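Local coordinates for protein putative poly(3-hydroxybutyrate) depolymerase LpqC (Bordetella parapertussis 12822, PDB 3D0K) that probably hydrolyses ester bonds, as a putative poly(3-hydroxybutyrate) depolymerase with an alpha/beta-hydrolase type of fold, at residues D53-V58 against L283-R288; A68-F73 against A275-C280; Y177-F182 against L231-H236. All coordinates share one frame; numbering follows the deposited sequence.

Contact 1: D53-V58 against L283-R288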
loop_
_atom_site.group_PDB
_atom_site.type_symbol
_atom_site.label_atom_id
_atom_site.label_comp_id
_atom_site.label_asym_id
_atom_site.label_seq_id
_atom_site.Cartn_x
_atom_site.Cartn_y
_atom_site.Cartn_z
ATOM N N ASP A 53 17.320 14.019 1.641
ATOM C CA ASP A 53 16.566 14.240 2.890
ATOM C C ASP A 53 15.061 14.313 2.681
ATOM O O ASP A 53 14.289 14.327 3.655
ATOM C CB ASP A 53 17.015 15.565 3.518
ATOM C CG ASP A 53 17.007 16.710 2.521
ATOM O OD1 ASP A 53 17.829 16.720 1.586
ATOM O OD2 ASP A 53 16.186 17.616 2.688
ATOM N N ARG A 54 14.632 14.362 1.424
ATOM C CA ARG A 54 13.215 14.594 1.140
ATOM C C ARG A 54 12.437 13.291 1.169
ATOM O O ARG A 54 13.016 12.214 0.993
ATOM C CB ARG A 54 13.046 15.319 -0.214
ATOM C CG ARG A 54 13.855 16.623 -0.312
ATOM C CD ARG A 54 13.051 17.845 -0.008
ATOM N NE ARG A 54 11.860 17.565 0.766
ATOM C CZ ARG A 54 10.840 18.407 0.913
ATOM N NH1 ARG A 54 9.782 18.029 1.637
ATOM N NH2 ARG A 54 10.871 19.623 0.333
ATOM N N PRO A 55 11.102 13.361 1.363
ATOM C CA PRO A 55 10.342 12.109 1.487
ATOM C C PRO A 55 10.380 11.133 0.259
ATOM O O PRO A 55 10.560 11.544 -0.903
ATOM C CB PRO A 55 8.898 12.609 1.680
ATOM C CG PRO A 55 9.065 13.974 2.309
ATOM C CD PRO A 55 10.250 14.547 1.549
ATOM N N VAL A 56 10.172 9.844 0.546
ATOM C CA VAL A 56 10.012 8.820 -0.488
ATOM C C VAL A 56 8.608 8.330 -0.350
ATOM O O VAL A 56 8.187 8.069 0.753
ATOM C CB VAL A 56 10.938 7.649 -0.230
ATOM C CG1 VAL A 56 10.653 6.491 -1.242
ATOM C CG2 VAL A 56 12.403 8.188 -0.268
ATOM N N VAL A 57 7.863 8.316 -1.447
ATOM C CA VAL A 57 6.504 7.770 -1.414
ATOM C C VAL A 57 6.473 6.441 -2.186
ATOM O O VAL A 57 6.817 6.382 -3.346
ATOM C CB VAL A 57 5.490 8.776 -2.000
ATOM C CG1 VAL A 57 4.083 8.152 -1.863
ATOM C CG2 VAL A 57 5.642 10.164 -1.260
ATOM N N VAL A 58 6.096 5.356 -1.511
ATOM C CA VAL A 58 5.964 4.042 -2.172
ATOM C C VAL A 58 4.474 4.001 -2.598
ATOM O O VAL A 58 3.604 4.226 -1.778
ATOM C CB VAL A 58 6.318 2.909 -1.235
ATOM C CG1 VAL A 58 6.114 1.536 -1.897
ATOM C CG2 VAL A 58 7.828 3.033 -0.749
ATOM N N LEU A 283 -3.419 15.496 1.798
ATOM C CA LEU A 283 -3.546 15.274 3.210
ATOM C C LEU A 283 -2.154 15.190 3.862
ATOM O O LEU A 283 -1.930 15.772 4.927
ATOM C CB LEU A 283 -4.348 13.987 3.470
ATOM C CG LEU A 283 -5.840 14.105 3.263
ATOM C CD1 LEU A 283 -6.408 12.662 3.132
ATOM C CD2 LEU A 283 -6.504 14.979 4.404
ATOM N N TRP A 284 -1.219 14.510 3.189
ATOM C CA TRP A 284 0.116 14.272 3.714
ATOM C C TRP A 284 1.012 15.486 3.588
ATOM O O TRP A 284 1.809 15.782 4.479
ATOM C CB TRP A 284 0.788 13.136 2.920
ATOM C CG TRP A 284 0.420 11.765 3.358
ATOM C CD1 TRP A 284 -0.179 11.396 4.547
ATOM C CD2 TRP A 284 0.682 10.565 2.645
ATOM N NE1 TRP A 284 -0.318 10.022 4.591
ATOM C CE2 TRP A 284 0.213 9.487 3.441
ATOM C CE3 TRP A 284 1.293 10.279 1.396
ATOM C CZ2 TRP A 284 0.373 8.139 3.053
ATOM C CZ3 TRP A 284 1.378 8.926 0.986
ATOM C CH2 TRP A 284 0.945 7.886 1.818
ATOM N N PHE A 285 0.946 16.155 2.459
ATOM C CA PHE A 285 1.934 17.197 2.213
ATOM C C PHE A 285 1.427 18.610 2.227
ATOM O O PHE A 285 2.206 19.515 2.455
ATOM C CB PHE A 285 2.727 16.896 0.958
ATOM C CG PHE A 285 3.392 15.560 1.014
ATOM C CD1 PHE A 285 4.413 15.304 1.944
ATOM C CD2 PHE A 285 2.941 14.528 0.214
ATOM C CE1 PHE A 285 4.996 14.052 2.034
ATOM C CE2 PHE A 285 3.526 13.243 0.291
ATOM C CZ PHE A 285 4.564 12.998 1.200
ATOM N N ASP A 286 0.131 18.802 1.991
ATOM C CA ASP A 286 -0.500 20.116 2.253
ATOM C C ASP A 286 -1.219 20.201 3.598
ATOM O O ASP A 286 -1.692 21.279 3.986
ATOM C CB ASP A 286 -1.499 20.466 1.156
ATOM C CG ASP A 286 -0.834 20.745 -0.160
ATOM O OD1 ASP A 286 0.393 20.937 -0.158
ATOM O OD2 ASP A 286 -1.544 20.831 -1.188
ATOM N N GLY A 287 -1.362 19.070 4.276
ATOM C CA GLY A 287 -2.017 19.005 5.569
ATOM C C GLY A 287 -3.503 19.314 5.526
ATOM O O GLY A 287 -4.055 19.847 6.474
ATOM N N ARG A 288 -4.154 19.005 4.420
ATOM C CA ARG A 288 -5.522 19.438 4.243
ATOM C C ARG A 288 -6.260 18.539 3.269
ATOM O O ARG A 288 -5.668 17.912 2.393
ATOM C CB ARG A 288 -5.521 20.869 3.740
ATOM C CG ARG A 288 -5.010 21.041 2.325
ATOM C CD ARG A 288 -4.768 22.502 2.048
ATOM N NE ARG A 288 -6.033 23.193 1.887
ATOM C CZ ARG A 288 -6.685 23.297 0.741
ATOM N NH1 ARG A 288 -7.845 23.937 0.694
ATOM N NH2 ARG A 288 -6.188 22.761 -0.367
#
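Val57 has its backbone polar groups taken up by hydrogen bonds with Leu84 and Val86, and turns its side chain toward Trp284 and Phe285, so the contact is apolar. Its two methyls are divided between the aromatic rings. CG1, anti to the backbone N (chi1 -177°), comes to the edge of the indole near the ring plane, 4.0 Å from Trp284 CZ3. CG2 then stands anti to the carbonyl carbon, beside the backbone N, and meets Phe285 CZ at 3.9 Å. A beta-branched residue suits this place because it offers two methyls from a short, stiff stem. Two residues earlier, Pro55 lies alongside Phe285 with the reverse heading, CB and CG both at one corner of the ring, Pro55 CG 4.1 Å from Phe285 CE1. Its compact ring puts carbon against the phenyl, and its nitrogen carries no N-H to be satisfied. Within the helix, CB of Trp284 lies 3.7 Å above the plane of the Phe285 ring, toward its rim. Tyr143 meets both aromatic rings, and Trp284 reaches on to Phe145. The C-terminal end of helix 273-286 covers one face of the central sheet, while Val56 and Val58 touch helix 122-133 on its other face.

Contact 2: A68-F73 against A275-C280. With FMT (formic acid), chain K; SO4 (sulfate ion), chain G.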
loop_
_atom_site.group_PDB
_atom_site.type_symbol
_atom_site.label_atom_id
_atom_site.label_comp_id
_atom_site.label_asym_id
_atom_site.label_seq_id
_atom_site.Cartn_x
_atom_site.Cartn_y
_atom_site.Cartn_z
ATOM N N ALA A 68 3.098 2.002 -13.780
ATOM C CA ALA A 68 3.587 3.190 -14.510
ATOM C C ALA A 68 2.549 4.298 -14.452
ATOM O O ALA A 68 2.869 5.475 -14.231
ATOM C CB ALA A 68 3.979 2.830 -15.971
ATOM N N ASP A 69 1.280 3.909 -14.612
ATOM C CA ASP A 69 0.179 4.843 -14.454
ATOM C C ASP A 69 0.133 5.448 -13.059
ATOM O O ASP A 69 0.025 6.668 -12.914
ATOM C CB ASP A 69 -1.151 4.131 -14.680
ATOM C CG ASP A 69 -1.486 3.921 -16.156
ATOM O OD1 ASP A 69 -0.784 4.465 -17.057
ATOM O OD2 ASP A 69 -2.484 3.192 -16.395
ATOM N N TYR A 70 0.203 4.596 -12.028
ATOM C CA TYR A 70 0.189 5.113 -10.643
ATOM C C TYR A 70 1.350 6.068 -10.336
ATOM O O TYR A 70 1.194 7.098 -9.666
ATOM C CB TYR A 70 0.148 3.962 -9.665
ATOM C CG TYR A 70 -1.264 3.578 -9.402
ATOM C CD1 TYR A 70 -1.975 4.204 -8.398
ATOM C CD2 TYR A 70 -1.937 2.670 -10.226
ATOM C CE1 TYR A 70 -3.321 3.869 -8.134
ATOM C CE2 TYR A 70 -3.294 2.345 -10.013
ATOM C CZ TYR A 70 -3.974 2.957 -8.942
ATOM O OH TYR A 70 -5.296 2.654 -8.653
ATOM N N ARG A 71 2.517 5.730 -10.870
ATOM C CA ARG A 71 3.689 6.598 -10.720
ATOM C C ARG A 71 3.376 7.973 -11.368
ATOM O O ARG A 71 3.672 9.020 -10.804
ATOM C CB ARG A 71 4.902 5.909 -11.362
ATOM C CG ARG A 71 6.197 6.777 -11.457
ATOM C CD ARG A 71 6.277 7.725 -12.701
ATOM N NE ARG A 71 5.912 7.077 -13.966
ATOM C CZ ARG A 71 6.630 6.145 -14.588
ATOM N NH1 ARG A 71 6.168 5.648 -15.716
ATOM N NH2 ARG A 71 7.820 5.729 -14.116
ATOM N N ASP A 72 2.727 7.951 -12.525
ATOM C CA ASP A 72 2.356 9.207 -13.249
ATOM C C ASP A 72 1.383 10.057 -12.426
ATOM O O ASP A 72 1.459 11.307 -12.440
ATOM C CB ASP A 72 1.706 8.891 -14.597
ATOM C CG ASP A 72 2.719 8.425 -15.673
ATOM O OD1 ASP A 72 3.935 8.435 -15.444
ATOM O OD2 ASP A 72 2.263 8.030 -16.762
ATOM N N PHE A 73 0.439 9.401 -11.743
ATOM C CA PHE A 73 -0.552 10.146 -10.931
ATOM C C PHE A 73 0.110 11.011 -9.869
ATOM O O PHE A 73 -0.440 12.051 -9.498
ATOM C CB PHE A 73 -1.490 9.206 -10.164
ATOM C CG PHE A 73 -2.302 8.307 -11.027
ATOM C CD1 PHE A 73 -2.558 8.613 -12.357
ATOM C CD2 PHE A 73 -2.824 7.115 -10.475
ATOM C CE1 PHE A 73 -3.347 7.738 -13.173
ATOM C CE2 PHE A 73 -3.622 6.237 -11.260
ATOM C CZ PHE A 73 -3.861 6.552 -12.622
ATOM N N ALA A 275 -7.547 10.306 -8.519
ATOM C CA ALA A 275 -8.122 11.265 -7.565
ATOM C C ALA A 275 -7.670 10.922 -6.137
ATOM O O ALA A 275 -7.366 11.807 -5.366
ATOM C CB ALA A 275 -9.646 11.261 -7.622
HETATM N N MSE A 276 -7.674 9.635 -5.781
HETATM C CA MSE A 276 -7.374 9.238 -4.421
HETATM C C MSE A 276 -5.878 9.488 -4.130
HETATM O O MSE A 276 -5.516 9.873 -3.009
HETATM C CB MSE A 276 -7.750 7.777 -4.138
HETATM C CG MSE A 276 -9.269 7.486 -4.291
HETATM SE SE MSE A 276 -10.312 8.404 -2.828
HETATM C CE MSE A 276 -9.867 7.081 -1.442
ATOM N N SER A 277 -5.032 9.306 -5.145
ATOM C CA SER A 277 -3.620 9.692 -5.071
ATOM C C SER A 277 -3.438 11.191 -4.750
ATOM O O SER A 277 -2.630 11.544 -3.889
ATOM C CB SER A 277 -2.853 9.341 -6.366
ATOM O OG SER A 277 -2.793 7.940 -6.563
ATOM N N GLN A 278 -4.148 12.062 -5.451
ATOM C CA GLN A 278 -3.981 13.496 -5.264
ATOM C C GLN A 278 -4.567 13.980 -3.926
ATOM O O GLN A 278 -4.052 14.914 -3.298
ATOM C CB GLN A 278 -4.579 14.240 -6.465
ATOM C CG GLN A 278 -3.955 13.809 -7.792
ATOM C CD GLN A 278 -3.762 14.953 -8.756
ATOM O OE1 GLN A 278 -4.730 15.562 -9.237
ATOM N NE2 GLN A 278 -2.490 15.257 -9.065
ATOM N N VAL A 279 -5.626 13.319 -3.481
ATOM C CA VAL A 279 -6.191 13.594 -2.160
ATOM C C VAL A 279 -5.222 13.193 -1.071
ATOM O O VAL A 279 -5.051 13.892 -0.107
ATOM C CB VAL A 279 -7.541 12.894 -2.015
ATOM C CG1 VAL A 279 -8.007 12.835 -0.556
ATOM C CG2 VAL A 279 -8.566 13.562 -2.972
ATOM N N CYS A 280 -4.640 12.002 -1.204
ATOM C CA CYS A 280 -3.646 11.508 -0.249
ATOM C C CYS A 280 -2.416 12.419 -0.119
ATOM O O CYS A 280 -1.930 12.654 0.991
ATOM C CB CYS A 280 -3.227 10.074 -0.619
ATOM S SG CYS A 280 -2.232 9.340 0.731
HETATM C C FMT K . 1.778 0.247 -16.804
HETATM O O1 FMT K . 0.888 1.141 -16.572
HETATM O O2 FMT K . 2.601 -0.312 -15.963
HETATM S S SO4 G . -7.871 0.485 -9.813
HETATM O O1 SO4 G . -8.533 1.586 -9.140
HETATM O O2 SO4 G . -8.511 -0.761 -9.439
HETATM O O3 SO4 G . -7.939 0.666 -11.255
HETATM O O4 SO4 G . -6.459 0.493 -9.417
HETATM O O HOH W 1 0.120 14.244 -7.873
#
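Phe73 lays the base of its side chain over Ser277, with CB of Phe73 and CB of Ser277 4.0 Å apart where the backbones of helices 67-73 and 273-286 come nearest. The two helix segments cross at -40° with their axes 10.0 Å apart, and a serine is small enough to leave room for Phe73 CB and the CD2 corner of its ring. Its hydroxyl also lies beside the ring, 4.0 Å between Ser277 OG and Phe73 CD2, but its polar need is met elsewhere: OG, set beside its own backbone N by a chi1 of -65°, bonds back to the carbonyl of Gly273 one turn earlier, a usual way for serine to satisfy itself within a helix.

Phe73 is held from its own helix too. Its CE2 stands 3.7 Å above the centre of the Tyr70 ring, so the edge of the Phe73 ring meets the Tyr70 face. Tyr70 is amphipathic enough for both tasks: the ring packs, touching His61 and His147, while OH gives a hydrogen bond of 2.6 Å to O4 of a sulfate ion probably taken from the crystallisation liquor.

Gln278 approaches the carbonyl of Phe73 without bonding it directly. Its chain bends at chi2 (-142°) to bring the amide round, and a water bridges the gap, giving a hydrogen bond to Phe73 O and accepting one from Gln278 NE2 at 3.0 Å. A long, flexible amide suits such a water-mediated link. Helix 67-73 and the helix that follows the last strand pack together in this way, and the Tyr70 side chain lies near a probable nucleophile elbow and a Ser-His-Asp arrangement consistent with the active site of an alpha/beta hydrolase.

Contact 3: Y177-F182 against L231-H236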
loop_
_atom_site.group_PDB
_atom_site.type_symbol
_atom_site.label_atom_id
_atom_site.label_comp_id
_atom_site.label_asym_id
_atom_site.label_seq_id
_atom_site.Cartn_x
_atom_site.Cartn_y
_atom_site.Cartn_z
ATOM N N TYR A 177 -11.031 -6.726 3.064
ATOM C CA TYR A 177 -10.021 -6.578 4.101
ATOM C C TYR A 177 -9.766 -7.902 4.800
ATOM O O TYR A 177 -10.672 -8.721 5.045
ATOM C CB TYR A 177 -10.505 -5.576 5.168
ATOM C CG TYR A 177 -10.692 -4.160 4.687
ATOM C CD1 TYR A 177 -9.670 -3.194 4.886
ATOM C CD2 TYR A 177 -11.853 -3.782 3.979
ATOM C CE1 TYR A 177 -9.819 -1.900 4.437
ATOM C CE2 TYR A 177 -12.005 -2.472 3.515
ATOM C CZ TYR A 177 -10.975 -1.552 3.764
ATOM O OH TYR A 177 -11.119 -0.276 3.314
ATOM N N THR A 178 -8.528 -8.045 5.234
ATOM C CA THR A 178 -8.173 -9.070 6.236
ATOM C C THR A 178 -8.595 -8.474 7.587
ATOM O O THR A 178 -8.059 -7.432 8.027
ATOM C CB THR A 178 -6.633 -9.225 6.271
ATOM O OG1 THR A 178 -6.192 -9.863 5.044
ATOM C CG2 THR A 178 -6.232 -10.156 7.435
ATOM N N LEU A 179 -9.509 -9.143 8.269
ATOM C CA LEU A 179 -10.012 -8.601 9.529
ATOM C C LEU A 179 -9.023 -8.867 10.660
ATOM O O LEU A 179 -8.341 -9.865 10.629
ATOM C CB LEU A 179 -11.346 -9.284 9.862
ATOM C CG LEU A 179 -12.382 -9.101 8.767
ATOM C CD1 LEU A 179 -13.632 -9.964 9.085
ATOM C CD2 LEU A 179 -12.717 -7.617 8.664
ATOM N N PRO A 180 -8.974 -7.976 11.664
ATOM C CA PRO A 180 -7.952 -8.054 12.738
ATOM C C PRO A 180 -8.409 -9.061 13.805
ATOM O O PRO A 180 -8.782 -8.694 14.929
ATOM C CB PRO A 180 -7.898 -6.618 13.267
ATOM C CG PRO A 180 -9.315 -6.105 12.995
ATOM C CD PRO A 180 -9.835 -6.782 11.794
ATOM N N THR A 181 -8.345 -10.329 13.438
ATOM C CA THR A 181 -8.814 -11.414 14.301
ATOM C C THR A 181 -8.249 -12.730 13.801
ATOM O O THR A 181 -8.060 -12.930 12.607
ATOM C CB THR A 181 -10.375 -11.532 14.316
ATOM O OG1 THR A 181 -10.747 -12.650 15.135
ATOM C CG2 THR A 181 -10.962 -11.771 12.910
ATOM N N PHE A 182 -7.963 -13.616 14.749
ATOM C CA PHE A 182 -7.476 -14.940 14.460
ATOM C C PHE A 182 -8.633 -15.931 14.250
ATOM O O PHE A 182 -8.408 -17.119 14.065
ATOM C CB PHE A 182 -6.513 -15.365 15.563
ATOM C CG PHE A 182 -5.169 -14.692 15.459
ATOM C CD1 PHE A 182 -4.912 -13.496 16.115
ATOM C CD2 PHE A 182 -4.153 -15.249 14.651
ATOM C CE1 PHE A 182 -3.652 -12.861 15.986
ATOM C CE2 PHE A 182 -2.900 -14.645 14.526
ATOM C CZ PHE A 182 -2.641 -13.439 15.181
ATOM N N LEU A 231 -18.232 -10.342 0.687
ATOM C CA LEU A 231 -19.660 -9.922 0.785
ATOM C C LEU A 231 -20.116 -9.616 2.208
ATOM O O LEU A 231 -20.806 -8.618 2.426
ATOM C CB LEU A 231 -20.555 -10.982 0.143
ATOM C CG LEU A 231 -20.365 -11.139 -1.365
ATOM C CD1 LEU A 231 -21.184 -12.382 -1.842
ATOM C CD2 LEU A 231 -20.785 -9.844 -2.083
ATOM N N ARG A 232 -19.679 -10.442 3.178
ATOM C CA ARG A 232 -19.957 -10.256 4.601
ATOM C C ARG A 232 -19.515 -8.895 5.149
ATOM O O ARG A 232 -20.092 -8.392 6.111
ATOM C CB ARG A 232 -19.277 -11.382 5.443
ATOM C CG ARG A 232 -20.029 -12.699 5.376
ATOM C CD ARG A 232 -19.559 -13.746 6.381
ATOM N NE ARG A 232 -18.236 -14.277 6.089
ATOM C CZ ARG A 232 -17.969 -15.302 5.268
ATOM N NH1 ARG A 232 -18.929 -15.926 4.598
ATOM N NH2 ARG A 232 -16.727 -15.697 5.109
ATOM N N GLN A 233 -18.489 -8.291 4.541
ATOM C CA GLN A 233 -18.013 -6.974 4.946
ATOM C C GLN A 233 -18.877 -5.825 4.418
ATOM O O GLN A 233 -18.760 -4.710 4.909
ATOM C CB GLN A 233 -16.560 -6.798 4.479
ATOM C CG GLN A 233 -15.728 -7.919 5.059
ATOM C CD GLN A 233 -14.242 -7.825 4.758
ATOM O OE1 GLN A 233 -13.793 -6.885 4.096
ATOM N NE2 GLN A 233 -13.459 -8.806 5.273
ATOM N N GLY A 234 -19.767 -6.105 3.459
ATOM C CA GLY A 234 -20.668 -5.033 2.957
ATOM C C GLY A 234 -20.867 -5.037 1.446
ATOM O O GLY A 234 -20.181 -5.757 0.733
ATOM N N PRO A 235 -21.850 -4.259 0.945
ATOM C CA PRO A 235 -22.199 -4.344 -0.492
ATOM C C PRO A 235 -21.221 -3.673 -1.466
ATOM O O PRO A 235 -21.290 -3.942 -2.676
ATOM C CB PRO A 235 -23.582 -3.668 -0.566
ATOM C CG PRO A 235 -23.611 -2.750 0.647
ATOM C CD PRO A 235 -22.724 -3.351 1.702
ATOM N N HIS A 236 -20.327 -2.818 -0.957
ATOM C CA HIS A 236 -19.463 -1.985 -1.780
ATOM C C HIS A 236 -18.251 -1.577 -0.955
ATOM O O HIS A 236 -18.224 -1.803 0.258
ATOM C CB HIS A 236 -20.200 -0.757 -2.388
ATOM C CG HIS A 236 -21.021 0.029 -1.398
ATOM N ND1 HIS A 236 -20.474 0.611 -0.274
ATOM C CD2 HIS A 236 -22.352 0.303 -1.354
ATOM C CE1 HIS A 236 -21.431 1.202 0.425
ATOM N NE2 HIS A 236 -22.581 1.019 -0.201
#
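Two hydrogen bonds join the side-chain amide of Gln233 to the backbone of Tyr177. Gln233 NE2 donates to Tyr177 O over 2.8 Å, almost straight at 174°; the acceptor lies in the plane of the amide, and the N-H meets a lone pair in the plane of the carbonyl. In return, Tyr177 N donates to Gln233 OE1 over 3.0 Å, again on a lone pair in the carbonyl plane but more bent, at 140°. With both ends engaged, the amide can hardly flip or turn. Glutamine suits the place because it carries a donor and an acceptor side by side, and its chain, extended beyond CG (chi2 -176°), is long enough to span from one loop to the other.

Van der Waals contacts flank this pair. The amide oxygen lies at the edge of the tyrosine ring, in its plane, with Gln233 OE1 3.7 Å from Tyr177 CD2. Separately, and from the opposite direction, Leu179 brings CD2 to within 3.7 Å of Gln233 NE2, its CG and CD2 lying against the amide nitrogen. The Tyr177 ring in turn stacks on Tyr244 and meets His155.

A side-chain amide paired with both the N-H and the C=O of one residue imitates the bonding of a neighbouring beta strand. Here it ties the loop after strand 168-172 to the type I beta turn, Leu231 to Gly234, that precedes helix 237-255.

How the contacts relate
Along the chain the segments run 53-58, 68-73, 177-182, 231-236, 275-280 and 283-288, so that contact 1 encloses contact 2, and contact 2 encloses contact 3. Contacts 1 and 2 have centres 13 Å apart and share helix 273-286: its earlier turns meet helix 67-73 and its end meets strand 56-60, the element just before that helix. A helix near the C-terminus thus packs on two successive elements from the first quarter of the chain. Contact 3 lies apart, its centre 29 Å from that of contact 1, across the centre of the chain, and 26 Å from that of contact 2. It links loops beside helix 237-255, so the three contacts sample separate parts of the same alpha-beta-alpha sandwich.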